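Local structure of multisubunit Na+/H+ antiporter, A subunit (Anoxybacillus flavithermus, 6Z16) at residues P29-A34 and E83-T88; A313-S318 and K575-L580. The protein probably takes part in exchanging sodium ions for protons across the cell membrane, as the A subunit of a multisubunit antiporter of the CPA3 family. One frame throughout, in Å; residues are numbered along the deposited sequence.

Contact 1 of 2, residues P29-A34 and E83-T88; sequences PTLHIA and EVIRAT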
loop_
_atom_site.group_PDB
_atom_site.type_symbol
_atom_site.label_atom_id
_atom_site.label_comp_id
_atom_site.label_asym_id
_atom_site.label_seq_id
_atom_site.Cartn_x
_atom_site.Cartn_y
_atom_site.Cartn_z
ATOM N N PRO A 29 -31.805 87.401 -36.645
ATOM C CA PRO A 29 -31.013 88.629 -36.544
ATOM C C PRO A 29 -30.610 89.168 -37.911
ATOM O O PRO A 29 -30.258 90.348 -38.014
ATOM C CB PRO A 29 -29.785 88.185 -35.747
ATOM C CG PRO A 29 -30.240 86.993 -34.994
ATOM C CD PRO A 29 -31.192 86.292 -35.897
ATOM N N THR A 30 -30.583 88.263 -38.904
ATOM C CA THR A 30 -30.471 88.485 -40.351
ATOM C C THR A 30 -29.050 88.895 -40.760
ATOM O O THR A 30 -28.696 88.846 -41.943
ATOM C CB THR A 30 -31.529 89.511 -40.813
ATOM O OG1 THR A 30 -32.778 89.202 -40.188
ATOM C CG2 THR A 30 -31.788 89.439 -42.311
ATOM N N LEU A 31 -28.183 89.200 -39.798
ATOM C CA LEU A 31 -26.778 89.401 -40.117
ATOM C C LEU A 31 -25.939 88.171 -39.813
ATOM O O LEU A 31 -24.794 88.087 -40.272
ATOM C CB LEU A 31 -26.222 90.628 -39.376
ATOM C CG LEU A 31 -26.087 90.731 -37.856
ATOM C CD1 LEU A 31 -24.708 90.299 -37.386
ATOM C CD2 LEU A 31 -26.378 92.145 -37.392
ATOM N N HIS A 32 -26.485 87.225 -39.044
ATOM C CA HIS A 32 -25.834 85.938 -38.865
ATOM C C HIS A 32 -25.820 85.155 -40.165
ATOM O O HIS A 32 -24.891 84.380 -40.413
ATOM C CB HIS A 32 -26.544 85.134 -37.780
ATOM C CG HIS A 32 -26.473 85.754 -36.421
ATOM N ND1 HIS A 32 -27.187 85.270 -35.347
ATOM C CD2 HIS A 32 -25.775 86.818 -35.960
ATOM C CE1 HIS A 32 -26.932 86.009 -34.283
ATOM N NE2 HIS A 32 -26.080 86.955 -34.629
ATOM N N ILE A 33 -26.835 85.349 -41.006
ATOM C CA ILE A 33 -26.903 84.712 -42.313
ATOM C C ILE A 33 -26.305 85.645 -43.357
ATOM O O ILE A 33 -26.465 85.430 -44.562
ATOM C CB ILE A 33 -28.348 84.292 -42.660
ATOM C CG1 ILE A 33 -29.348 85.440 -42.479
ATOM C CG2 ILE A 33 -28.771 83.102 -41.823
ATOM C CD1 ILE A 33 -29.696 86.206 -43.746
ATOM N N ALA A 34 -25.633 86.697 -42.895
ATOM C CA ALA A 34 -24.834 87.561 -43.750
ATOM C C ALA A 34 -23.341 87.371 -43.542
ATOM O O ALA A 34 -22.574 87.471 -44.505
ATOM C CB ALA A 34 -25.193 89.030 -43.508
ATOM N N GLU A 83 -26.638 105.331 -33.800
ATOM C CA GLU A 83 -27.142 104.076 -33.258
ATOM C C GLU A 83 -26.345 102.919 -33.844
ATOM O O GLU A 83 -26.024 102.919 -35.035
ATOM C CB GLU A 83 -28.639 103.906 -33.555
ATOM C CG GLU A 83 -29.261 102.647 -32.984
ATOM C CD GLU A 83 -29.284 102.633 -31.467
ATOM O OE1 GLU A 83 -29.356 103.720 -30.854
ATOM O OE2 GLU A 83 -29.221 101.529 -30.888
ATOM N N VAL A 84 -26.018 101.941 -33.003
ATOM C CA VAL A 84 -25.171 100.823 -33.388
ATOM C C VAL A 84 -25.997 99.546 -33.428
ATOM O O VAL A 84 -27.098 99.464 -32.878
ATOM C CB VAL A 84 -23.980 100.671 -32.430
ATOM C CG1 VAL A 84 -23.127 101.915 -32.484
ATOM C CG2 VAL A 84 -24.477 100.424 -31.011
ATOM N N ILE A 85 -25.450 98.533 -34.093
ATOM C CA ILE A 85 -26.145 97.263 -34.293
ATOM C C ILE A 85 -25.320 96.154 -33.656
ATOM O O ILE A 85 -24.188 95.897 -34.077
ATOM C CB ILE A 85 -26.385 96.983 -35.782
ATOM C CG1 ILE A 85 -27.179 98.126 -36.408
ATOM C CG2 ILE A 85 -27.100 95.665 -35.966
ATOM C CD1 ILE A 85 -28.517 98.373 -35.748
ATOM N N ARG A 86 -25.887 95.490 -32.652
ATOM C CA ARG A 86 -25.175 94.489 -31.870
ATOM C C ARG A 86 -25.823 93.124 -32.041
ATOM O O ARG A 86 -27.051 93.009 -32.068
ATOM C CB ARG A 86 -25.152 94.875 -30.393
ATOM C CG ARG A 86 -24.372 96.141 -30.109
ATOM C CD ARG A 86 -24.384 96.512 -28.637
ATOM N NE ARG A 86 -23.677 95.535 -27.817
ATOM C CZ ARG A 86 -24.270 94.733 -26.940
ATOM N NH1 ARG A 86 -25.583 94.795 -26.764
ATOM N NH2 ARG A 86 -23.553 93.868 -26.237
ATOM N N ALA A 87 -24.992 92.089 -32.150
ATOM C CA ALA A 87 -25.480 90.728 -32.316
ATOM C C ALA A 87 -24.505 89.764 -31.660
ATOM O O ALA A 87 -23.321 90.065 -31.506
ATOM C CB ALA A 87 -25.667 90.376 -33.792
ATOM N N THR A 88 -25.010 88.588 -31.285
ATOM C CA THR A 88 -24.235 87.640 -30.493
ATOM C C THR A 88 -24.588 86.218 -30.904
ATOM O O THR A 88 -25.769 85.882 -31.001
ATOM C CB THR A 88 -24.512 87.842 -28.994
ATOM O OG1 THR A 88 -24.207 89.190 -28.623
ATOM C CG2 THR A 88 -23.663 86.915 -28.150
#
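Leu31 and His32, in the bend at 29-34 that leads into a short helix, approach Ile85, Ala87 and Thr88 on the extended backbone that opens strand 85-90. The turn at 29-34 has one weak backbone bond of its own, from Ala34 N to Leu31 O at 3.1 Å. Along the strand the side chains alternate: CB of Ile85 and of Ala87 point toward the turn, while those of Arg86 and Thr88 point away. The strand belongs to a two-stranded antiparallel β-hairpin with 97-103, in which Ile85 pairs with Val103 and Ala87 with Ala101 through backbone hydrogen bonds. Leu31 splays its two methyls over this hairpin: CD1 reaches Ala87 CB at 3.7 Å, and CD2 meets Ile85 CG2 at 3.9 Å. Further along, the imidazole of His32 brings NE2 to 3.5 Å from Ala87 CB, and its CE1 lies 3.5 Å from Thr88 O. Chi1 of -64° sets CG of His32 beside the backbone N; Pro29 CB lies over the centre of one face of the ring, 3.8 Å above the plane, and Thr88 N is in plane at its edge. An alanine in place of His32 would probably leave Pro29 CB without the ring beneath it and open a gap beside Ala87. Tyr71 and Tyr75 also touch Leu31, which is buried.

Contact 2 of 2, residues A313-S318 and K575-L580; sequences ASFLAS and KIYYRL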
loop_
_atom_site.group_PDB
_atom_site.type_symbol
_atom_site.label_atom_id
_atom_site.label_comp_id
_atom_site.label_asym_id
_atom_site.label_seq_id
_atom_site.Cartn_x
_atom_site.Cartn_y
_atom_site.Cartn_z
ATOM N N ALA A 313 8.895 103.738 -49.764
ATOM C CA ALA A 313 8.210 103.183 -50.924
ATOM C C ALA A 313 8.034 104.215 -52.028
ATOM O O ALA A 313 8.064 103.854 -53.212
ATOM C CB ALA A 313 6.859 102.610 -50.513
ATOM N N SER A 314 7.863 105.498 -51.671
ATOM C CA SER A 314 7.807 106.548 -52.680
ATOM C C SER A 314 9.124 106.678 -53.420
ATOM O O SER A 314 9.131 106.965 -54.621
ATOM C CB SER A 314 7.435 107.880 -52.032
ATOM O OG SER A 314 6.129 107.841 -51.502
ATOM N N PHE A 315 10.245 106.459 -52.733
ATOM C CA PHE A 315 11.523 106.424 -53.428
ATOM C C PHE A 315 11.631 105.194 -54.317
ATOM O O PHE A 315 12.038 105.296 -55.477
ATOM C CB PHE A 315 12.677 106.459 -52.431
ATOM C CG PHE A 315 14.024 106.503 -53.085
ATOM C CD1 PHE A 315 14.488 107.678 -53.651
ATOM C CD2 PHE A 315 14.821 105.370 -53.151
ATOM C CE1 PHE A 315 15.722 107.728 -54.262
ATOM C CE2 PHE A 315 16.054 105.413 -53.766
ATOM C CZ PHE A 315 16.504 106.595 -54.321
ATOM N N LEU A 316 11.262 104.022 -53.796
ATOM C CA LEU A 316 11.514 102.790 -54.537
ATOM C C LEU A 316 10.563 102.552 -55.704
ATOM O O LEU A 316 10.885 101.742 -56.580
ATOM C CB LEU A 316 11.462 101.591 -53.598
ATOM C CG LEU A 316 12.683 101.459 -52.702
ATOM C CD1 LEU A 316 12.476 100.326 -51.745
ATOM C CD2 LEU A 316 13.903 101.206 -53.567
ATOM N N ALA A 317 9.414 103.231 -55.748
ATOM C CA ALA A 317 8.422 102.930 -56.777
ATOM C C ALA A 317 8.814 103.386 -58.175
ATOM O O ALA A 317 8.139 103.003 -59.132
ATOM C CB ALA A 317 7.083 103.557 -56.410
ATOM N N SER A 318 9.865 104.185 -58.329
ATOM C CA SER A 318 10.259 104.683 -59.640
ATOM C C SER A 318 11.343 103.845 -60.298
ATOM O O SER A 318 11.728 104.139 -61.431
ATOM C CB SER A 318 10.738 106.131 -59.531
ATOM O OG SER A 318 9.703 106.976 -59.073
ATOM N N LYS A 575 21.221 106.461 -63.944
ATOM C CA LYS A 575 22.213 105.512 -63.443
ATOM C C LYS A 575 22.470 105.698 -61.953
ATOM O O LYS A 575 22.651 104.713 -61.221
ATOM C CB LYS A 575 23.517 105.661 -64.223
ATOM C CG LYS A 575 23.422 105.282 -65.686
ATOM C CD LYS A 575 23.112 103.805 -65.830
ATOM C CE LYS A 575 24.283 102.955 -65.371
ATOM N NZ LYS A 575 24.008 101.507 -65.584
ATOM N N ILE A 576 22.511 106.955 -61.498
ATOM C CA ILE A 576 22.672 107.260 -60.078
ATOM C C ILE A 576 21.508 106.687 -59.284
ATOM O O ILE A 576 21.693 106.090 -58.215
ATOM C CB ILE A 576 22.784 108.783 -59.875
ATOM C CG1 ILE A 576 23.958 109.353 -60.666
ATOM C CG2 ILE A 576 22.929 109.129 -58.398
ATOM C CD1 ILE A 576 23.966 110.868 -60.709
ATOM N N TYR A 577 20.296 106.820 -59.826
ATOM C CA TYR A 577 19.110 106.300 -59.161
ATOM C C TYR A 577 19.104 104.776 -59.141
ATOM O O TYR A 577 18.722 104.175 -58.131
ATOM C CB TYR A 577 17.857 106.838 -59.849
ATOM C CG TYR A 577 16.579 106.379 -59.212
ATOM C CD1 TYR A 577 16.127 106.945 -58.030
ATOM C CD2 TYR A 577 15.826 105.371 -59.787
ATOM C CE1 TYR A 577 14.954 106.520 -57.447
ATOM C CE2 TYR A 577 14.667 104.943 -59.211
ATOM C CZ TYR A 577 14.233 105.515 -58.043
ATOM O OH TYR A 577 13.067 105.075 -57.478
ATOM N N TYR A 578 19.539 104.137 -60.234
ATOM C CA TYR A 578 19.599 102.677 -60.264
ATOM C C TYR A 578 20.620 102.131 -59.272
ATOM O O TYR A 578 20.335 101.166 -58.551
ATOM C CB TYR A 578 19.918 102.177 -61.674
ATOM C CG TYR A 578 18.751 102.193 -62.637
ATOM C CD1 TYR A 578 17.451 102.393 -62.185
ATOM C CD2 TYR A 578 18.946 101.966 -63.994
ATOM C CE1 TYR A 578 16.381 102.395 -63.063
ATOM C CE2 TYR A 578 17.884 101.963 -64.878
ATOM C CZ TYR A 578 16.604 102.178 -64.407
ATOM O OH TYR A 578 15.545 102.174 -65.285
ATOM N N ARG A 579 21.802 102.749 -59.192
ATOM C CA ARG A 579 22.806 102.251 -58.258
ATOM C C ARG A 579 22.459 102.569 -56.806
ATOM O O ARG A 579 22.753 101.762 -55.916
ATOM C CB ARG A 579 24.187 102.789 -58.629
ATOM C CG ARG A 579 24.754 102.129 -59.873
ATOM C CD ARG A 579 26.135 102.643 -60.235
ATOM N NE ARG A 579 26.105 104.001 -60.760
ATOM C CZ ARG A 579 27.191 104.702 -61.061
ATOM N NH1 ARG A 579 28.391 104.166 -60.893
ATOM N NH2 ARG A 579 27.078 105.934 -61.537
ATOM N N LEU A 580 21.803 103.701 -56.537
ATOM C CA LEU A 580 21.396 103.968 -55.164
ATOM C C LEU A 580 20.185 103.133 -54.760
ATOM O O LEU A 580 20.003 102.864 -53.568
ATOM C CB LEU A 580 21.119 105.466 -54.983
ATOM C CG LEU A 580 21.121 106.090 -53.579
ATOM C CD1 LEU A 580 21.606 107.523 -53.674
ATOM C CD2 LEU A 580 19.770 106.063 -52.899
#
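The rings of Phe315 and Tyr577 meet edge to face, the edge of Tyr577 turned to one face of Phe315. Their centroids are 5.0 Å apart and their planes make an angle of 60°, so the T is a tilted one. Tyr577 CE1 does the touching, 3.4 Å above the Phe315 plane and offset toward its rim. Tyr577 CB points toward 313-318, and CG anti to the backbone N (chi1 -179°) continues the side chain away from its own helix. The Phe315 and Tyr577 side chains slide past each other in opposite directions. Leu580 crosses Phe315 at about a right angle and sets CD2 3.6 Å from Phe315 CZ. Ser318 packs against the far end of the tyrosine, with its carbonyl carbon 3.7 Å from Tyr577 CE2. Helix 574-583 packs against the last part of helix 296-316 and the residues that follow it, with Trp573 meeting the Tyr577 ring and Lys319 making a cation-pi contact with Tyr578. Ser314 meets Ser333 and Ala317 meets Tyr329 of helix 323-347, while Phe462 of helix 451-472 touches Ser314 and its Tyr466 touches Ala317 and Ser318.

How the contacts relate
The two contacts lie far apart, with centres 49 Å from each other and nearest atoms about 34 Å apart. They follow one another in series: contact 1 is complete by residue 88, long before contact 2 begins at 313. The first spans 48 intervening residues; the second spans 256 and brings helix 574-583 back to the 313-318 region, in the part of the chain related to the membrane subunits of NADH:quinone oxidoreductase and Mrp antiporters. The two contacts therefore fasten separate parts of the chain, its modelled start to a small hairpin and a late helix to the antiporter-like helices, with no shared element between them. No other subunit of the assembly touches their segments.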